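MHC class I antigen (Ctenopharyngodon idella, PDB 5H5Z) probably presents peptides to T cells as the heavy chain of a class I histocompatibility complex with beta-2-microglobulin. Local coordinates at residues 80-84 / 133-139; 9-13 / 72-76. All blocks are in the same frame, centred on the assembly; numbering follows the deposited sequence.

Contact 1: 80-84 / 133-139; sequences MERFN and NPQAVIT
The last turn of helix 55-82 meets the first turns of helix 134-145 through one arginine and one phenylalanine. Asn84 takes positive phi (60/47) and closes the helix in a Schellman motif; its N bonds weakly to Glu81 O (3.1 Å). On the other segment, Asn133 is the N-cap residue, with extended phi/psi (-148/167). With chi1 p, Asn133 OD1 accepts a weak capping bond from Ala136 N (2.9 Å). The backbones come nearest at Arg82 and Gln135, with CA atoms 6.1 Å apart.

Arg82 points toward helix 134-145 and fits as a knob among Gln135, Ala136, Ile138 and Thr139. Its chi1 is m (-90°), chi2 off-well (137°) and chi3 p. Arg82 NH1 donates to Gln135 O at 2.5 Å, short and nearly straight. Arg82 NH1 also donates to Thr139 OG1 at 3.0 Å, while Arg82 NE adds a weak bond to Gln135 O at 3.2 Å. The carbonyl of Gln135 thus accepts twice from one guanidinium. Ile138 CB covers a guanidinium face, 3.5 Å from Arg82 NH1. Thr139 OG1 is hydrogen-bonded more strongly to the backbone of the bound peptide, on which Arg82 also packs.

Phe83 (chi1 m) starts sideways, but its ring reaches across. Gln135 CG lies over the ring face, 3.7 Å from the centroid, as a CH-pi contact. Asn133 ND2 sits at the ring edge, 3.9 Å from Phe83 CZ. Tyr114 also meets this ring.

The arrangement joins the alpha1- and alpha2-domain helices at the F-pocket end of the class I groove, which, as in relatives, probably holds the peptide C terminus.

Contact 2: 9-13 / 72-76; sequences YTGVS and FKDSI
This is a buried helix-on-sheet contact in the peptide-binding platform, where helix 55-82 lies across strand 3-13. Their segment axes approach to 8.8 Å and cross at -58°. CA atoms pair Gly11 with Phe72 (6.3 Å) and Ser13 with Ile76 (7.3 Å).

Tyr9 and Ser13 point toward the helix, Thr10 and Val12 away; Thr10 packs on Phe57 and Val12 on Pro34 of beta-2-microglobulin. Phe72, with chi1 off-well at -99°, brings its ring edge against Gly11: Gly11 CA is 3.8 Å from Phe72 CD2, and a CB would clash. Phe72 CZ touches Tyr9 CB at 3.6 Å. Tyr9 (chi1 m) gives the edge of an offset edge-to-face pair with Phe72, centroids 5.8 Å apart and planes at 68°. Ile76 (t, t) sets CD1 4.0 Å from Gly11 O and 3.7 Å from Ser13 OG.

Tyr9 OH bonds to Tyr96 OH and Ser13 OG weakly to His90 O; strands 21-27 and 90-100 pair with the strand backbone. Van der Waals and aromatic contacts join the segments, without a hydrogen bond.

In the fold
From the N terminus, strand 3-13 supplies the first half of contact 2. The chain then passes through strands 21-27, 30-36 and 43-44 and the short helix 47-50 into helix 55-82, which closes contact 2 over the sheet. Contact 1 opens only later, at the end of that same helix. It closes after the chain has run through strands 90-100, 106-114, 117-123 and 128-131 into helix 134-145. The two loops are therefore in series, neither nested nor crossed. Contact 2 ties the helix to the sheet floor, and contact 1 ties its end to the facing half. Their centres lie about 15 Å apart. They meet where Met80 SD packs 3.3 Å from Ser13 OG.

Contact 1: 80-84 / 133-139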
loop_
_atom_site.group_PDB
_atom_site.type_symbol
_atom_site.label_atom_id
_atom_site.label_comp_id
_atom_site.label_asym_id
_atom_site.label_seq_id
_atom_site.Cartn_x
_atom_site.Cartn_y
_atom_site.Cartn_z
ATOM N N MET A 80 -0.720 9.815 -25.504
ATOM C CA MET A 80 -1.898 9.168 -26.119
ATOM C C MET A 80 -1.857 9.259 -27.641
ATOM O O MET A 80 -2.123 8.273 -28.348
ATOM C CB MET A 80 -3.214 9.781 -25.604
ATOM C CG MET A 80 -3.486 9.594 -24.117
ATOM S SD MET A 80 -5.140 10.106 -23.588
ATOM C CE MET A 80 -5.077 11.883 -23.820
ATOM N N GLU A 81 -1.516 10.447 -28.136
ATOM C CA GLU A 81 -1.396 10.704 -29.566
ATOM C C GLU A 81 -0.301 9.847 -30.199
ATOM O O GLU A 81 -0.450 9.378 -31.326
ATOM C CB GLU A 81 -1.132 12.191 -29.821
ATOM C CG GLU A 81 -2.350 13.079 -29.593
ATOM C CD GLU A 81 -1.996 14.539 -29.349
ATOM O OE1 GLU A 81 -0.798 14.864 -29.190
ATOM O OE2 GLU A 81 -2.928 15.370 -29.309
ATOM N N ARG A 82 0.784 9.630 -29.460
ATOM C CA ARG A 82 1.908 8.837 -29.951
ATOM C C ARG A 82 1.595 7.343 -30.053
ATOM O O ARG A 82 2.149 6.645 -30.910
ATOM C CB ARG A 82 3.171 9.120 -29.127
ATOM C CG ARG A 82 3.981 10.262 -29.723
ATOM C CD ARG A 82 4.505 11.251 -28.693
ATOM N NE ARG A 82 5.651 10.741 -27.953
ATOM C CZ ARG A 82 6.522 11.502 -27.286
ATOM N NH1 ARG A 82 7.522 10.938 -26.625
ATOM N NH2 ARG A 82 6.412 12.823 -27.282
ATOM N N PHE A 83 0.683 6.863 -29.209
ATOM C CA PHE A 83 0.184 5.490 -29.315
ATOM C C PHE A 83 -1.055 5.378 -30.207
ATOM O O PHE A 83 -1.634 4.295 -30.337
ATOM C CB PHE A 83 -0.107 4.904 -27.931
ATOM C CG PHE A 83 1.120 4.463 -27.189
ATOM C CD1 PHE A 83 1.604 3.164 -27.327
ATOM C CD2 PHE A 83 1.794 5.343 -26.347
ATOM C CE1 PHE A 83 2.736 2.753 -26.639
ATOM C CE2 PHE A 83 2.925 4.937 -25.656
ATOM C CZ PHE A 83 3.399 3.642 -25.802
ATOM N N ASN A 84 -1.440 6.500 -30.819
ATOM C CA ASN A 84 -2.627 6.587 -31.680
ATOM C C ASN A 84 -3.915 6.231 -30.939
ATOM O O ASN A 84 -4.740 5.456 -31.429
ATOM C CB ASN A 84 -2.462 5.731 -32.945
ATOM C CG ASN A 84 -1.218 6.089 -33.735
ATOM O OD1 ASN A 84 -0.893 7.265 -33.908
ATOM N ND2 ASN A 84 -0.517 5.072 -34.224
ATOM N N ASN A 133 10.149 2.271 -24.674
ATOM C CA ASN A 133 9.599 2.012 -26.002
ATOM C C ASN A 133 9.943 3.152 -26.965
ATOM O O ASN A 133 10.404 4.207 -26.524
ATOM C CB ASN A 133 8.081 1.797 -25.913
ATOM C CG ASN A 133 7.379 2.880 -25.116
ATOM O OD1 ASN A 133 7.468 4.064 -25.436
ATOM N ND2 ASN A 133 6.666 2.475 -24.074
ATOM N N PRO A 134 9.734 2.946 -28.284
ATOM C CA PRO A 134 10.004 4.014 -29.254
ATOM C C PRO A 134 9.263 5.321 -28.954
ATOM O O PRO A 134 9.816 6.399 -29.175
ATOM C CB PRO A 134 9.509 3.417 -30.575
ATOM C CG PRO A 134 9.681 1.952 -30.399
ATOM C CD PRO A 134 9.338 1.691 -28.962
ATOM N N GLN A 135 8.033 5.216 -28.450
ATOM C CA GLN A 135 7.218 6.384 -28.103
ATOM C C GLN A 135 7.889 7.250 -27.043
ATOM O O GLN A 135 7.716 8.469 -27.031
ATOM C CB GLN A 135 5.828 5.962 -27.609
ATOM C CG GLN A 135 4.920 5.354 -28.668
ATOM C CD GLN A 135 5.147 3.863 -28.879
ATOM O OE1 GLN A 135 6.056 3.259 -28.301
ATOM N NE2 GLN A 135 4.312 3.262 -29.718
ATOM N N ALA A 136 8.657 6.619 -26.157
ATOM C CA ALA A 136 9.348 7.341 -25.089
ATOM C C ALA A 136 10.648 8.010 -25.532
ATOM O O ALA A 136 11.147 8.909 -24.851
ATOM C CB ALA A 136 9.599 6.420 -23.902
ATOM N N VAL A 137 11.192 7.579 -26.670
ATOM C CA VAL A 137 12.502 8.067 -27.138
ATOM C C VAL A 137 12.504 9.572 -27.447
ATOM O O VAL A 137 13.480 10.269 -27.153
ATOM C CB VAL A 137 13.027 7.240 -28.338
ATOM C CG1 VAL A 137 14.372 7.763 -28.827
ATOM C CG2 VAL A 137 13.157 5.773 -27.951
ATOM N N ILE A 138 11.413 10.071 -28.024
ATOM C CA ILE A 138 11.268 11.513 -28.267
ATOM C C ILE A 138 11.392 12.300 -26.957
ATOM O O ILE A 138 12.062 13.335 -26.908
ATOM C CB ILE A 138 9.940 11.844 -28.978
ATOM C CG1 ILE A 138 9.919 11.213 -30.375
ATOM C CG2 ILE A 138 9.727 13.353 -29.065
ATOM C CD1 ILE A 138 8.545 11.156 -31.006
ATOM N N THR A 139 10.762 11.792 -25.901
ATOM C CA THR A 139 10.836 12.394 -24.561
ATOM C C THR A 139 12.262 12.341 -24.004
ATOM O O THR A 139 12.764 13.335 -23.470
ATOM C CB THR A 139 9.832 11.728 -23.596
ATOM O OG1 THR A 139 8.498 12.007 -24.040
ATOM C CG2 THR A 139 10.006 12.233 -22.153
#

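Contact 2: 9-13 / 72-76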
loop_
_atom_site.group_PDB
_atom_site.type_symbol
_atom_site.label_atom_id
_atom_site.label_comp_id
_atom_site.label_asym_id
_atom_site.label_seq_id
_atom_site.Cartn_x
_atom_site.Cartn_y
_atom_site.Cartn_z
ATOM N N TYR A 9 2.265 10.186 -8.148
ATOM C CA TYR A 9 1.272 10.999 -8.852
ATOM C C TYR A 9 0.473 10.120 -9.809
ATOM O O TYR A 9 1.058 9.335 -10.563
ATOM C CB TYR A 9 1.930 12.081 -9.707
ATOM C CG TYR A 9 2.793 13.125 -9.011
ATOM C CD1 TYR A 9 2.835 13.247 -7.616
ATOM C CD2 TYR A 9 3.556 14.007 -9.772
ATOM C CE1 TYR A 9 3.631 14.212 -7.008
ATOM C CE2 TYR A 9 4.344 14.983 -9.176
ATOM C CZ TYR A 9 4.379 15.076 -7.798
ATOM O OH TYR A 9 5.175 16.037 -7.226
ATOM N N THR A 10 -0.849 10.276 -9.805
ATOM C CA THR A 10 -1.709 9.588 -10.780
ATOM C C THR A 10 -2.515 10.573 -11.623
ATOM O O THR A 10 -3.317 11.346 -11.097
ATOM C CB THR A 10 -2.685 8.601 -10.110
ATOM O OG1 THR A 10 -1.954 7.676 -9.294
ATOM C CG2 THR A 10 -3.490 7.825 -11.169
ATOM N N GLY A 11 -2.324 10.504 -12.932
ATOM C CA GLY A 11 -3.090 11.305 -13.861
ATOM C C GLY A 11 -4.002 10.423 -14.699
ATOM O O GLY A 11 -3.582 9.394 -15.211
ATOM N N VAL A 12 -5.262 10.816 -14.791
ATOM C CA VAL A 12 -6.238 10.085 -15.582
ATOM C C VAL A 12 -6.931 10.992 -16.591
ATOM O O VAL A 12 -7.394 12.063 -16.247
ATOM C CB VAL A 12 -7.307 9.452 -14.685
ATOM C CG1 VAL A 12 -8.269 8.616 -15.508
ATOM C CG2 VAL A 12 -6.648 8.614 -13.604
ATOM N N SER A 13 -7.032 10.537 -17.829
ATOM C CA SER A 13 -7.753 11.294 -18.832
ATOM C C SER A 13 -9.062 10.586 -19.138
ATOM O O SER A 13 -9.068 9.395 -19.405
ATOM C CB SER A 13 -6.921 11.417 -20.104
ATOM O OG SER A 13 -6.654 10.138 -20.648
ATOM N N PHE A 72 0.839 17.353 -16.085
ATOM C CA PHE A 72 0.275 16.019 -16.311
ATOM C C PHE A 72 -0.806 15.993 -17.384
ATOM O O PHE A 72 -0.858 15.050 -18.186
ATOM C CB PHE A 72 -0.248 15.415 -15.005
ATOM C CG PHE A 72 0.702 14.444 -14.369
ATOM C CD1 PHE A 72 2.046 14.771 -14.189
ATOM C CD2 PHE A 72 0.250 13.197 -13.933
ATOM C CE1 PHE A 72 2.921 13.867 -13.603
ATOM C CE2 PHE A 72 1.121 12.293 -13.341
ATOM C CZ PHE A 72 2.455 12.626 -13.183
ATOM N N LYS A 73 -1.662 17.017 -17.396
ATOM C CA LYS A 73 -2.678 17.177 -18.442
ATOM C C LYS A 73 -2.028 17.246 -19.820
ATOM O O LYS A 73 -2.457 16.575 -20.759
ATOM C CB LYS A 73 -3.499 18.449 -18.217
ATOM C CG LYS A 73 -4.691 18.311 -17.284
ATOM C CD LYS A 73 -5.327 19.671 -17.004
ATOM C CE LYS A 73 -6.070 20.242 -18.206
ATOM N NZ LYS A 73 -7.344 19.521 -18.484
ATOM N N ASP A 74 -0.982 18.064 -19.922
ATOM C CA ASP A 74 -0.282 18.293 -21.187
ATOM C C ASP A 74 0.453 17.032 -21.632
ATOM O O ASP A 74 0.443 16.675 -22.817
ATOM C CB ASP A 74 0.716 19.445 -21.034
ATOM C CG ASP A 74 0.043 20.787 -20.752
ATOM O OD1 ASP A 74 -1.202 20.886 -20.829
ATOM O OD2 ASP A 74 0.772 21.756 -20.452
ATOM N N SER A 75 1.081 16.365 -20.663
ATOM C CA SER A 75 1.880 15.170 -20.910
ATOM C C SER A 75 1.045 13.999 -21.424
ATOM O O SER A 75 1.395 13.393 -22.435
ATOM C CB SER A 75 2.645 14.759 -19.649
ATOM O OG SER A 75 3.670 15.695 -19.355
ATOM N N ILE A 76 -0.058 13.695 -20.740
ATOM C CA ILE A 76 -0.912 12.567 -21.134
ATOM C C ILE A 76 -1.508 12.773 -22.534
ATOM O O ILE A 76 -1.661 11.816 -23.290
ATOM C CB ILE A 76 -1.992 12.225 -20.073
ATOM C CG1 ILE A 76 -2.561 10.818 -20.311
ATOM C CG2 ILE A 76 -3.090 13.285 -20.023
ATOM C CD1 ILE A 76 -3.320 10.243 -19.132
#